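Long-range contacts in glutathione S-transferase (Natrialba magadii ATCC 43099, PDB 6GZF), which probably acts as a Xi-class glutathione transferase, most likely of the glutathionyl-hydroquinone reductase type: residues R48-E52 against D139-D143; Y56-V60 against H108-H112; W221-A226 against F268-Y274; L247-D251 against Q263-E267. One frame throughout, in Å; residues are numbered along the deposited sequence.

Contact 1. Residues R48-E52 against D139-D143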
loop_
_atom_site.group_PDB
_atom_site.type_symbol
_atom_site.label_atom_id
_atom_site.label_comp_id
_atom_site.label_asym_id
_atom_site.label_seq_id
_atom_site.Cartn_x
_atom_site.Cartn_y
_atom_site.Cartn_z
ATOM N N ARG A 48 -28.658 3.285 37.374
ATOM C CA ARG A 48 -27.906 2.136 37.862
ATOM C C ARG A 48 -26.422 2.458 37.999
ATOM O O ARG A 48 -25.855 2.373 39.089
ATOM C CB ARG A 48 -28.112 0.947 36.921
ATOM C CG ARG A 48 -27.349 -0.311 37.287
ATOM C CD ARG A 48 -27.702 -1.427 36.314
ATOM N NE ARG A 48 -26.810 -2.575 36.426
ATOM C CZ ARG A 48 -26.858 -3.633 35.622
ATOM N NH1 ARG A 48 -26.009 -4.637 35.789
ATOM N NH2 ARG A 48 -27.755 -3.683 34.647
ATOM N N PHE A 49 -25.797 2.830 36.886
ATOM C CA PHE A 49 -24.390 3.210 36.894
ATOM C C PHE A 49 -24.237 4.721 37.009
ATOM O O PHE A 49 -24.299 5.439 36.012
ATOM C CB PHE A 49 -23.683 2.708 35.634
ATOM C CG PHE A 49 -23.793 1.225 35.428
ATOM C CD1 PHE A 49 -22.925 0.358 36.070
ATOM C CD2 PHE A 49 -24.757 0.700 34.584
ATOM C CE1 PHE A 49 -23.022 -1.008 35.879
ATOM C CE2 PHE A 49 -24.857 -0.664 34.387
ATOM C CZ PHE A 49 -23.989 -1.519 35.037
ATOM N N GLN A 50 -24.047 5.197 38.233
ATOM C CA GLN A 50 -23.817 6.615 38.473
ATOM C C GLN A 50 -22.329 6.936 38.382
ATOM O O GLN A 50 -21.490 6.096 38.708
ATOM C CB GLN A 50 -24.374 7.024 39.839
ATOM C CG GLN A 50 -25.738 7.686 39.766
ATOM C CD GLN A 50 -26.557 7.491 41.026
ATOM O OE1 GLN A 50 -26.680 8.401 41.846
ATOM N NE2 GLN A 50 -27.129 6.303 41.181
ATOM N N PRO A 51 -21.998 8.154 37.926
ATOM C CA PRO A 51 -20.595 8.564 37.796
ATOM C C PRO A 51 -19.904 8.762 39.143
ATOM O O PRO A 51 -20.280 9.650 39.909
ATOM C CB PRO A 51 -20.688 9.888 37.030
ATOM C CG PRO A 51 -22.049 10.405 37.336
ATOM C CD PRO A 51 -22.925 9.194 37.450
ATOM N N GLU A 52 -18.904 7.932 39.425
ATOM C CA GLU A 52 -18.099 8.085 40.633
ATOM C C GLU A 52 -16.656 8.433 40.278
ATOM O O GLU A 52 -16.275 8.426 39.107
ATOM C CB GLU A 52 -18.148 6.816 41.486
ATOM C CG GLU A 52 -19.520 6.510 42.064
ATOM C CD GLU A 52 -19.500 5.328 43.013
ATOM O OE1 GLU A 52 -20.516 4.607 43.095
ATOM O OE2 GLU A 52 -18.465 5.121 43.681
ATOM N N ASP A 139 -17.017 -1.662 35.159
ATOM C CA ASP A 139 -17.425 -1.227 36.490
ATOM C C ASP A 139 -16.832 -2.145 37.553
ATOM O O ASP A 139 -17.017 -3.358 37.507
ATOM C CB ASP A 139 -18.949 -1.201 36.607
ATOM C CG ASP A 139 -19.420 -0.783 37.985
ATOM O OD1 ASP A 139 -18.762 0.080 38.599
ATOM O OD2 ASP A 139 -20.449 -1.315 38.451
ATOM N N THR A 140 -16.122 -1.560 38.512
ATOM C CA THR A 140 -15.459 -2.339 39.550
ATOM C C THR A 140 -16.397 -2.691 40.702
ATOM O O THR A 140 -16.075 -3.538 41.536
ATOM C CB THR A 140 -14.235 -1.592 40.114
ATOM O OG1 THR A 140 -14.607 -0.252 40.455
ATOM C CG2 THR A 140 -13.117 -1.551 39.082
ATOM N N GLU A 141 -17.557 -2.044 40.746
ATOM C CA GLU A 141 -18.516 -2.292 41.816
ATOM C C GLU A 141 -19.409 -3.490 41.499
ATOM O O GLU A 141 -19.532 -4.411 42.305
ATOM C CB GLU A 141 -19.371 -1.050 42.073
ATOM C CG GLU A 141 -20.226 -1.141 43.326
ATOM C CD GLU A 141 -19.633 -0.374 44.495
ATOM O OE1 GLU A 141 -19.239 0.796 44.302
ATOM O OE2 GLU A 141 -19.555 -0.943 45.605
ATOM N N GLU A 142 -20.026 -3.476 40.321
ATOM C CA GLU A 142 -20.863 -4.591 39.888
ATOM C C GLU A 142 -20.023 -5.687 39.241
ATOM O O GLU A 142 -20.523 -6.778 38.963
ATOM C CB GLU A 142 -21.944 -4.119 38.913
ATOM C CG GLU A 142 -23.306 -3.902 39.551
ATOM C CD GLU A 142 -24.427 -3.873 38.529
ATOM O OE1 GLU A 142 -24.406 -4.709 37.600
ATOM O OE2 GLU A 142 -25.327 -3.016 38.655
ATOM N N ASP A 143 -18.748 -5.380 39.007
ATOM C CA ASP A 143 -17.796 -6.325 38.424
ATOM C C ASP A 143 -18.294 -6.871 37.088
ATOM O O ASP A 143 -18.470 -8.079 36.927
ATOM C CB ASP A 143 -17.517 -7.473 39.398
ATOM C CG ASP A 143 -16.290 -8.278 39.015
ATOM O OD1 ASP A 143 -15.317 -7.676 38.512
ATOM O OD2 ASP A 143 -16.298 -9.510 39.219
#
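Arg-48 and Glu-142 form a salt bridge carried by two hydrogen bonds. Arg-48 NE donates to Glu-142 OE2 at 2.7 Å. Arg-48 NH1 donates to Glu-142 OE1, though this second bond is modelled too short for its length to be trusted. The guanidinium and carboxylate are nearly coplanar, with 14° between their planes, so both oxygens meet the guanidinium at its edge. The arginine chain is extended, and CG lies anti to the backbone N (chi1 178°). This carries the charged group out to the turn at 139-143. Asp-139 shapes that turn. Its OD2 accepts from Glu-142 N at 2.9 Å, an Asx motif in which the donor stands well above the carboxylate plane. Asp-139 OD1 belongs to a salt bridge with Arg-55. Phe-49 packs between these polar groups. Its CZ sits against one face of the Arg-48 guanidinium, near the rim. The edge of the ring faces Asp-139, with Phe-49 CE1 3.7 Å from Asp-139 OD2, and ring and carboxylate are perpendicular. Farther out, the like-charged Glu-52 OE1 and Glu-141 OE1 come to 4.2 Å, with Arg-55 near both. The Phe-49 side chain also packs on Tyr-56 of strand 56-60 and Val-146 of strand 144-147. The contact ties the loop leading into strand 56-60 to the turn between the antiparallel strands 136-139 and 144-147, at one end of these strands of the thioredoxin-like sheet.

Contact 2. Residues Y56-V60 against H108-H112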
loop_
_atom_site.group_PDB
_atom_site.type_symbol
_atom_site.label_atom_id
_atom_site.label_comp_id
_atom_site.label_asym_id
_atom_site.label_seq_id
_atom_site.Cartn_x
_atom_site.Cartn_y
_atom_site.Cartn_z
ATOM N N TYR A 56 -14.906 3.345 37.603
ATOM C CA TYR A 56 -14.926 2.766 36.264
ATOM C C TYR A 56 -13.532 2.616 35.659
ATOM O O TYR A 56 -12.701 3.520 35.745
ATOM C CB TYR A 56 -15.812 3.609 35.344
ATOM C CG TYR A 56 -17.228 3.760 35.855
ATOM C CD1 TYR A 56 -18.175 2.769 35.631
ATOM C CD2 TYR A 56 -17.616 4.889 36.566
ATOM C CE1 TYR A 56 -19.471 2.899 36.098
ATOM C CE2 TYR A 56 -18.908 5.028 37.036
ATOM C CZ TYR A 56 -19.832 4.030 36.799
ATOM O OH TYR A 56 -21.121 4.160 37.264
ATOM N N HIS A 57 -13.289 1.462 35.044
ATOM C CA HIS A 57 -11.992 1.154 34.453
ATOM C C HIS A 57 -12.109 1.013 32.936
ATOM O O HIS A 57 -13.120 0.528 32.427
ATOM C CB HIS A 57 -11.421 -0.127 35.066
ATOM C CG HIS A 57 -10.000 -0.402 34.683
ATOM N ND1 HIS A 57 -8.948 0.371 35.125
ATOM C CD2 HIS A 57 -9.456 -1.368 33.906
ATOM C CE1 HIS A 57 -7.819 -0.105 34.634
ATOM N NE2 HIS A 57 -8.098 -1.160 33.892
ATOM N N LEU A 58 -11.071 1.433 32.221
ATOM C CA LEU A 58 -11.100 1.443 30.761
ATOM C C LEU A 58 -10.035 0.532 30.152
ATOM O O LEU A 58 -8.868 0.583 30.538
ATOM C CB LEU A 58 -10.924 2.874 30.245
ATOM C CG LEU A 58 -10.828 3.073 28.731
ATOM C CD1 LEU A 58 -12.121 2.661 28.045
ATOM C CD2 LEU A 58 -10.483 4.518 28.406
ATOM N N TYR A 59 -10.444 -0.302 29.202
ATOM C CA TYR A 59 -9.516 -1.173 28.486
ATOM C C TYR A 59 -9.341 -0.708 27.048
ATOM O O TYR A 59 -10.313 -0.607 26.304
ATOM C CB TYR A 59 -10.002 -2.622 28.506
ATOM C CG TYR A 59 -10.014 -3.248 29.878
ATOM C CD1 TYR A 59 -8.875 -3.848 30.397
ATOM C CD2 TYR A 59 -11.165 -3.246 30.653
ATOM C CE1 TYR A 59 -8.882 -4.424 31.650
ATOM C CE2 TYR A 59 -11.181 -3.821 31.907
ATOM C CZ TYR A 59 -10.037 -4.407 32.400
ATOM O OH TYR A 59 -10.045 -4.983 33.648
ATOM N N VAL A 60 -8.103 -0.423 26.655
ATOM C CA VAL A 60 -7.839 0.057 25.304
ATOM C C VAL A 60 -6.608 -0.570 24.669
ATOM O O VAL A 60 -5.733 -1.103 25.353
ATOM C CB VAL A 60 -7.642 1.591 25.265
ATOM C CG1 VAL A 60 -8.907 2.320 25.692
ATOM C CG2 VAL A 60 -6.455 1.996 26.129
ATOM N N HIS A 108 -0.799 -4.280 32.721
ATOM C CA HIS A 108 -1.500 -5.494 33.115
ATOM C C HIS A 108 -2.970 -5.184 33.367
ATOM O O HIS A 108 -3.351 -4.022 33.511
ATOM C CB HIS A 108 -0.868 -6.100 34.369
ATOM C CG HIS A 108 -1.014 -5.246 35.591
ATOM N ND1 HIS A 108 -0.178 -4.184 35.863
ATOM C CD2 HIS A 108 -1.902 -5.295 36.612
ATOM C CE1 HIS A 108 -0.544 -3.618 36.997
ATOM N NE2 HIS A 108 -1.588 -4.273 37.474
ATOM N N ASP A 109 -3.794 -6.224 33.417
ATOM C CA ASP A 109 -5.196 -6.057 33.771
ATOM C C ASP A 109 -5.303 -5.637 35.233
ATOM O O ASP A 109 -5.167 -6.462 36.136
ATOM C CB ASP A 109 -5.978 -7.348 33.517
ATOM C CG ASP A 109 -7.371 -7.318 34.117
ATOM O OD1 ASP A 109 -8.008 -6.243 34.101
ATOM O OD2 ASP A 109 -7.832 -8.371 34.605
ATOM N N HIS A 110 -5.543 -4.349 35.458
ATOM C CA HIS A 110 -5.562 -3.791 36.808
ATOM C C HIS A 110 -6.671 -4.369 37.685
ATOM O O HIS A 110 -6.594 -4.301 38.911
ATOM C CB HIS A 110 -5.706 -2.268 36.748
ATOM C CG HIS A 110 -4.521 -1.568 36.160
ATOM N ND1 HIS A 110 -4.309 -1.478 34.801
ATOM C CD2 HIS A 110 -3.484 -0.924 36.746
ATOM C CE1 HIS A 110 -3.192 -0.807 34.576
ATOM N NE2 HIS A 110 -2.673 -0.460 35.739
ATOM N N VAL A 111 -7.696 -4.937 37.061
ATOM C CA VAL A 111 -8.854 -5.417 37.806
ATOM C C VAL A 111 -8.697 -6.861 38.282
ATOM O O VAL A 111 -8.705 -7.122 39.486
ATOM C CB VAL A 111 -10.141 -5.297 36.970
ATOM C CG1 VAL A 111 -11.327 -5.840 37.746
ATOM C CG2 VAL A 111 -10.382 -3.846 36.586
ATOM N N HIS A 112 -8.554 -7.797 37.348
ATOM C CA HIS A 112 -8.500 -9.212 37.709
ATOM C C HIS A 112 -7.203 -9.899 37.289
ATOM O O HIS A 112 -7.057 -11.109 37.468
ATOM C CB HIS A 112 -9.692 -9.955 37.101
ATOM C CG HIS A 112 -11.008 -9.572 37.699
ATOM N ND1 HIS A 112 -11.273 -9.682 39.048
ATOM C CD2 HIS A 112 -12.136 -9.079 37.134
ATOM C CE1 HIS A 112 -12.507 -9.273 39.286
ATOM N NE2 HIS A 112 -13.051 -8.901 38.144
#
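His-57 and Tyr-59 reach from one side of strand 56-60 to the loop 108-112, and Val-111 reaches back to both. Tyr-59 OH donates a hydrogen bond to Asp-109 OD1, which lies at the ring edge near its plane; the bond is modelled doubtfully short. Tyr-59 CG is anti to the carbonyl carbon (chi1 -66°), and this swings the ring out toward the aspartate. Val-111 CG2 touches His-57 CD2 at 3.8 Å and also packs against the tyrosine hydroxyl end. The His-57 ring meets His-110 obliquely, with His-57 CE1 3.7 Å from His-110 CB. His-57 ND1 and NE2 are hydrogen-bonded to Ser-84 and Ser-86 of the parallel strand 84-87. That strand pair is part of the mixed sheet of the thioredoxin-like domain, and the loop, which precedes helix 117-124 in the chain, packs on the sheet. Asp-109 also folds the loop: OD1 accepts from Val-111 N at 3.3 Å, an Asx turn, and OD2 from His-112 N at 2.9 Å. With an alanine here, the Tyr-59 hydroxyl and these two amides would probably lose their acceptor and the loop could shift. The Tyr-59 side chain lies about 5 Å from that of Val-134, a predicted glutathione-binding residue.

Contact 3. Residues W221-A226 against F268-Y274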
loop_
_atom_site.group_PDB
_atom_site.type_symbol
_atom_site.label_atom_id
_atom_site.label_comp_id
_atom_site.label_asym_id
_atom_site.label_seq_id
_atom_site.Cartn_x
_atom_site.Cartn_y
_atom_site.Cartn_z
ATOM N N TRP A 221 -15.558 16.706 2.899
ATOM C CA TRP A 221 -15.205 17.357 4.154
ATOM C C TRP A 221 -13.961 18.225 4.010
ATOM O O TRP A 221 -13.703 19.092 4.842
ATOM C CB TRP A 221 -14.999 16.318 5.258
ATOM C CG TRP A 221 -16.268 15.629 5.659
ATOM C CD1 TRP A 221 -16.592 14.320 5.453
ATOM C CD2 TRP A 221 -17.391 16.220 6.323
ATOM N NE1 TRP A 221 -17.844 14.057 5.954
ATOM C CE2 TRP A 221 -18.357 15.207 6.493
ATOM C CE3 TRP A 221 -17.674 17.507 6.793
ATOM C CZ2 TRP A 221 -19.583 15.441 7.112
ATOM C CZ3 TRP A 221 -18.892 17.737 7.407
ATOM C CH2 TRP A 221 -19.831 16.708 7.561
ATOM N N ASP A 222 -13.191 17.992 2.951
ATOM C CA ASP A 222 -12.025 18.818 2.674
ATOM C C ASP A 222 -12.463 20.202 2.211
ATOM O O ASP A 222 -11.856 21.210 2.577
ATOM C CB ASP A 222 -11.127 18.163 1.623
ATOM C CG ASP A 222 -9.838 18.930 1.398
ATOM O OD1 ASP A 222 -8.970 18.913 2.298
ATOM O OD2 ASP A 222 -9.692 19.549 0.323
ATOM N N ASP A 223 -13.522 20.246 1.409
ATOM C CA ASP A 223 -14.076 21.512 0.945
ATOM C C ASP A 223 -14.802 22.232 2.076
ATOM O O ASP A 223 -14.807 23.461 2.142
ATOM C CB ASP A 223 -15.028 21.289 -0.233
ATOM C CG ASP A 223 -14.321 20.759 -1.464
ATOM O OD1 ASP A 223 -13.083 20.911 -1.554
ATOM O OD2 ASP A 223 -15.002 20.195 -2.345
ATOM N N VAL A 224 -15.416 21.455 2.961
ATOM C CA VAL A 224 -16.143 22.006 4.097
ATOM C C VAL A 224 -15.178 22.664 5.080
ATOM O O VAL A 224 -15.464 23.726 5.633
ATOM C CB VAL A 224 -16.965 20.915 4.823
ATOM C CG1 VAL A 224 -17.565 21.454 6.113
ATOM C CG2 VAL A 224 -18.054 20.376 3.907
ATOM N N LEU A 225 -14.022 22.037 5.270
ATOM C CA LEU A 225 -13.034 22.516 6.232
ATOM C C LEU A 225 -12.144 23.618 5.663
ATOM O O LEU A 225 -11.095 23.927 6.225
ATOM C CB LEU A 225 -12.167 21.355 6.721
ATOM C CG LEU A 225 -12.847 20.367 7.672
ATOM C CD1 LEU A 225 -11.881 19.275 8.099
ATOM C CD2 LEU A 225 -13.405 21.097 8.881
ATOM N N ALA A 226 -12.565 24.207 4.550
ATOM C CA ALA A 226 -11.804 25.283 3.930
ATOM C C ALA A 226 -12.198 26.637 4.509
ATOM O O ALA A 226 -11.419 27.591 4.464
ATOM C CB ALA A 226 -12.005 25.272 2.423
ATOM N N PHE A 268 -4.124 16.527 0.847
ATOM C CA PHE A 268 -5.323 17.359 0.894
ATOM C C PHE A 268 -4.990 18.763 1.389
ATOM O O PHE A 268 -4.208 18.933 2.326
ATOM C CB PHE A 268 -6.392 16.724 1.786
ATOM C CG PHE A 268 -7.139 15.596 1.132
ATOM C CD1 PHE A 268 -8.246 15.851 0.340
ATOM C CD2 PHE A 268 -6.740 14.281 1.313
ATOM C CE1 PHE A 268 -8.939 14.819 -0.263
ATOM C CE2 PHE A 268 -7.430 13.244 0.711
ATOM C CZ PHE A 268 -8.530 13.514 -0.077
ATOM N N ASP A 269 -5.591 19.765 0.754
ATOM C CA ASP A 269 -5.319 21.162 1.076
ATOM C C ASP A 269 -5.716 21.532 2.502
ATOM O O ASP A 269 -5.042 22.333 3.151
ATOM C CB ASP A 269 -6.044 22.087 0.095
ATOM C CG ASP A 269 -5.540 21.944 -1.327
ATOM O OD1 ASP A 269 -4.340 21.648 -1.510
ATOM O OD2 ASP A 269 -6.344 22.132 -2.265
ATOM N N ASN A 270 -6.805 20.948 2.988
ATOM C CA ASN A 270 -7.386 21.384 4.252
ATOM C C ASN A 270 -7.423 20.310 5.339
ATOM O O ASN A 270 -7.395 20.633 6.525
ATOM C CB ASN A 270 -8.801 21.914 4.009
ATOM C CG ASN A 270 -8.837 23.021 2.972
ATOM O OD1 ASN A 270 -9.665 23.008 2.061
ATOM N ND2 ASN A 270 -7.932 23.984 3.103
ATOM N N LEU A 271 -7.485 19.043 4.943
ATOM C CA LEU A 271 -7.553 17.950 5.912
ATOM C C LEU A 271 -6.232 17.753 6.650
ATOM O O LEU A 271 -6.218 17.413 7.834
ATOM C CB LEU A 271 -7.961 16.646 5.224
ATOM C CG LEU A 271 -9.399 16.553 4.714
ATOM C CD1 LEU A 271 -9.619 15.243 3.971
ATOM C CD2 LEU A 271 -10.383 16.688 5.865
ATOM N N TRP A 272 -5.125 17.964 5.947
ATOM C CA TRP A 272 -3.799 17.795 6.538
ATOM C C TRP A 272 -3.452 18.873 7.575
ATOM O O TRP A 272 -2.927 18.545 8.637
ATOM C CB TRP A 272 -2.733 17.750 5.435
ATOM C CG TRP A 272 -1.306 17.706 5.929
ATOM C CD1 TRP A 272 -0.269 18.474 5.482
ATOM C CD2 TRP A 272 -0.761 16.851 6.946
ATOM N NE1 TRP A 272 0.884 18.154 6.156
ATOM C CE2 TRP A 272 0.610 17.162 7.060
ATOM C CE3 TRP A 272 -1.296 15.855 7.772
ATOM C CZ2 TRP A 272 1.450 16.518 7.966
ATOM C CZ3 TRP A 272 -0.458 15.217 8.670
ATOM C CH2 TRP A 272 0.899 15.550 8.759
ATOM N N PRO A 273 -3.732 20.161 7.282
ATOM C CA PRO A 273 -3.527 21.131 8.366
ATOM C C PRO A 273 -4.525 20.919 9.501
ATOM O O PRO A 273 -4.228 21.217 10.657
ATOM C CB PRO A 273 -3.754 22.484 7.683
ATOM C CG PRO A 273 -3.573 22.220 6.226
ATOM C CD PRO A 273 -4.070 20.831 6.012
ATOM N N TYR A 274 -5.703 20.409 9.154
ATOM C CA TYR A 274 -6.730 20.069 10.131
ATOM C C TYR A 274 -6.236 18.977 11.073
ATOM O O TYR A 274 -6.422 19.060 12.287
ATOM C CB TYR A 274 -8.007 19.627 9.409
ATOM C CG TYR A 274 -9.078 19.022 10.286
ATOM C CD1 TYR A 274 -9.921 19.825 11.043
ATOM C CD2 TYR A 274 -9.270 17.646 10.329
ATOM C CE1 TYR A 274 -10.911 19.274 11.835
ATOM C CE2 TYR A 274 -10.257 17.087 11.116
ATOM C CZ TYR A 274 -11.074 17.904 11.866
ATOM O OH TYR A 274 -12.056 17.348 12.652
HETATM O O HOH W 1 -7.503 19.473 -1.421
#
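In the all-helical C-terminal domain of the transferase fold, Asp-222 near the end of helix 204-224 binds Asn-270 and Leu-271 at the start of helix 271-279. Asp-222 CG is anti to the backbone N (chi1 -175°), which turns the carboxylate toward the second segment. OD1 takes two bonds. Leu-271 N reaches Asp-222 OD1 at 3.0 Å, nearly in line with the C-O bond. Asn-270 N reaches the same OD1 at 3.1 Å on the syn side, somewhat out of the carboxylate plane. The other oxygen uses a water, which donates to Asp-222 OD2 at 2.8 Å and accepts from Asp-269 N at 2.9 Å. Phe-268 packs against the carboxylate, with its CB 3.4 Å from Asp-222 OD1 and its ring edge toward OD2. Leu-271 CD1 covers one face of that ring. Asn-270 OD1 packs against Ala-226 CB at 3.3 Å. The apolar half is built on Leu-225, the first residue to leave the helix. Its CD1 sits over the centre of the Tyr-274 ring, 3.6 Å from the centroid and 13° off the normal, a CH-pi contact. Leu-225 CD1 also meets Leu-271 CD2 at 3.7 Å. Tyr-274 OH is bonded to Asp-240, so the ring is gripped at its far end as well. The Trp-221 indole is turned away from the contact and packs on helix 177-192. The Asp-222 carboxylate is buried, yet both oxygens have partners. Two amide donors on one oxygen, together with the nearby start of a helix, would be expected to favour its charged form, although Asp-269 close by would probably oppose this.

Contact 4. Residues L247-D251 against Q263-E267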
loop_
_atom_site.group_PDB
_atom_site.type_symbol
_atom_site.label_atom_id
_atom_site.label_comp_id
_atom_site.label_asym_id
_atom_site.label_seq_id
_atom_site.Cartn_x
_atom_site.Cartn_y
_atom_site.Cartn_z
ATOM N N LEU A 247 -8.045 9.483 10.382
ATOM C CA LEU A 247 -7.061 10.261 9.636
ATOM C C LEU A 247 -5.635 10.037 10.129
ATOM O O LEU A 247 -4.702 9.954 9.331
ATOM C CB LEU A 247 -7.398 11.752 9.714
ATOM C CG LEU A 247 -8.128 12.376 8.524
ATOM C CD1 LEU A 247 -9.428 11.647 8.236
ATOM C CD2 LEU A 247 -8.383 13.854 8.777
ATOM N N VAL A 248 -5.475 9.935 11.445
ATOM C CA VAL A 248 -4.156 9.801 12.055
ATOM C C VAL A 248 -3.494 8.473 11.674
ATOM O O VAL A 248 -2.276 8.326 11.769
ATOM C CB VAL A 248 -4.239 9.921 13.599
ATOM C CG1 VAL A 248 -4.812 8.650 14.211
ATOM C CG2 VAL A 248 -2.873 10.236 14.192
ATOM N N ARG A 249 -4.300 7.519 11.221
ATOM C CA ARG A 249 -3.797 6.196 10.865
ATOM C C ARG A 249 -3.792 5.959 9.358
ATOM O O ARG A 249 -3.406 4.886 8.894
ATOM C CB ARG A 249 -4.634 5.111 11.545
ATOM C CG ARG A 249 -4.488 5.061 13.051
ATOM C CD ARG A 249 -5.458 4.067 13.665
ATOM N NE ARG A 249 -5.120 3.764 15.052
ATOM C CZ ARG A 249 -5.463 4.523 16.088
ATOM N NH1 ARG A 249 -6.154 5.639 15.896
ATOM N NH2 ARG A 249 -5.110 4.169 17.315
ATOM N N PHE A 250 -4.213 6.964 8.599
ATOM C CA PHE A 250 -4.447 6.788 7.169
ATOM C C PHE A 250 -3.160 6.627 6.359
ATOM O O PHE A 250 -3.020 5.670 5.599
ATOM C CB PHE A 250 -5.254 7.968 6.622
ATOM C CG PHE A 250 -5.961 7.674 5.325
ATOM C CD1 PHE A 250 -5.276 7.691 4.122
ATOM C CD2 PHE A 250 -7.315 7.387 5.312
ATOM C CE1 PHE A 250 -5.926 7.422 2.934
ATOM C CE2 PHE A 250 -7.970 7.118 4.127
ATOM C CZ PHE A 250 -7.275 7.134 2.936
ATOM N N ASP A 251 -2.229 7.561 6.521
ATOM C CA ASP A 251 -1.041 7.603 5.672
ATOM C C ASP A 251 0.042 6.607 6.080
ATOM O O ASP A 251 0.934 6.301 5.291
ATOM C CB ASP A 251 -0.460 9.019 5.658
ATOM C CG ASP A 251 -1.337 9.998 4.903
ATOM O OD1 ASP A 251 -2.491 9.635 4.588
ATOM O OD2 ASP A 251 -0.875 11.123 4.621
ATOM N N GLN A 263 -5.037 8.907 -2.620
ATOM C CA GLN A 263 -4.321 10.117 -2.237
ATOM C C GLN A 263 -3.926 10.101 -0.764
ATOM O O GLN A 263 -4.664 9.593 0.082
ATOM C CB GLN A 263 -5.174 11.354 -2.534
ATOM C CG GLN A 263 -4.433 12.672 -2.390
ATOM C CD GLN A 263 -5.325 13.876 -2.619
ATOM O OE1 GLN A 263 -5.912 14.035 -3.687
ATOM N NE2 GLN A 263 -5.426 14.736 -1.611
ATOM N N TYR A 264 -2.751 10.647 -0.468
ATOM C CA TYR A 264 -2.336 10.884 0.909
ATOM C C TYR A 264 -3.297 11.862 1.574
ATOM O O TYR A 264 -3.853 12.738 0.913
ATOM C CB TYR A 264 -0.912 11.443 0.965
ATOM C CG TYR A 264 0.191 10.409 1.012
ATOM C CD1 TYR A 264 0.075 9.270 1.798
ATOM C CD2 TYR A 264 1.360 10.586 0.281
ATOM C CE1 TYR A 264 1.090 8.331 1.847
ATOM C CE2 TYR A 264 2.378 9.651 0.322
ATOM C CZ TYR A 264 2.239 8.526 1.107
ATOM O OH TYR A 264 3.253 7.597 1.148
ATOM N N ILE A 265 -3.494 11.712 2.878
ATOM C CA ILE A 265 -4.238 12.708 3.638
ATOM C C ILE A 265 -3.443 14.009 3.644
ATOM O O ILE A 265 -4.008 15.103 3.588
ATOM C CB ILE A 265 -4.516 12.238 5.080
ATOM C CG1 ILE A 265 -5.564 11.127 5.078
ATOM C CG2 ILE A 265 -4.999 13.392 5.945
ATOM C CD1 ILE A 265 -6.915 11.559 4.549
ATOM N N ARG A 266 -2.119 13.879 3.672
ATOM C CA ARG A 266 -1.232 15.037 3.700
ATOM C C ARG A 266 -1.236 15.801 2.376
ATOM O O ARG A 266 -0.708 16.908 2.293
ATOM C CB ARG A 266 0.196 14.611 4.050
ATOM C CG ARG A 266 0.969 13.985 2.900
ATOM C CD ARG A 266 2.419 13.740 3.288
ATOM N NE ARG A 266 3.172 13.074 2.229
ATOM C CZ ARG A 266 4.434 12.676 2.349
ATOM N NH1 ARG A 266 5.089 12.878 3.484
ATOM N NH2 ARG A 266 5.043 12.077 1.335
ATOM N N GLU A 267 -1.832 15.208 1.345
ATOM C CA GLU A 267 -1.925 15.863 0.045
ATOM C C GLU A 267 -3.175 16.733 -0.062
ATOM O O GLU A 267 -3.275 17.577 -0.952
ATOM C CB GLU A 267 -1.909 14.828 -1.081
ATOM C CG GLU A 267 -0.534 14.253 -1.375
ATOM C CD GLU A 267 -0.511 13.413 -2.638
ATOM O OE1 GLU A 267 -1.167 12.350 -2.660
ATOM O OE2 GLU A 267 0.164 13.817 -3.608
#
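Asp-251 CG lies anti to the carbonyl carbon (chi1 -70°), which presents the carboxylate to the backbone of Ile-265 and Arg-266. The Phe-250 side chain takes a different torsion: its CG is anti to the backbone N (chi1 -159°), and its ring swings in beside the Ile-265 side chain. The carboxylate grips two successive amides. Ile-265 N donates to Asp-251 OD1 at 2.9 Å, and Arg-266 N donates to Asp-251 OD2 at 3.2 Å. Each oxygen uses its syn lone pair, so both amides enter from the outer end of the carboxylate. The group is buried, and Tyr-264 flanks it obliquely, with Tyr-264 CD1 3.5 Å from Asp-251 CG. A leucine in place of Asp-251 would probably leave the amides of Ile-265 and Arg-266 without their acceptor and free this loop to move. Ile-265 carries the apolar side. Its CG1 touches Phe-250 CG at 3.5 Å, and its CD1 sits over one face of the phenylalanine ring, off centre, in a CH-pi contact. Leu-247 CG meets Ile-265 CG2 at 4.2 Å. Leu-218 of helix 204-224 touches both Phe-250 and Ile-265. Residues of this loop also meet the second subunit. There Arg-266 makes a salt bridge to Glu-267 of the second subunit, and Tyr-264 OH bonds to His-255 of that subunit. Asp-251 thus joins helix 250-254 to a loop of the dimer interface within the helical C-terminal domain. Phe-250 also lies beside Tyr-254, which is predicted to lower the pKa of the predicted nucleophilic cysteine.

How the contacts relate
The four contacts form two pairs at opposite sides of the chain's centre. Contacts 1 and 2 share the sheet of the thioredoxin-like domain, with centres 14 Å apart. They touch where Tyr-56 OH meets Gln-50 O and His-112 NE2 meets Asp-143 OD1, both probable hydrogen bonds. Contacts 3 and 4 lie in the helical C-terminal domain, 11 Å apart between centres, and Trp-272 packs on Arg-266 between them. The pairs follow each other along the chain. In each, one contact lies within the span of the other: 2 within 1, and 4 within 3. Centres of contacts 1 and 3 are 41 Å apart. Each pair thus lies within one domain, and contact 4 alone reaches the second subunit.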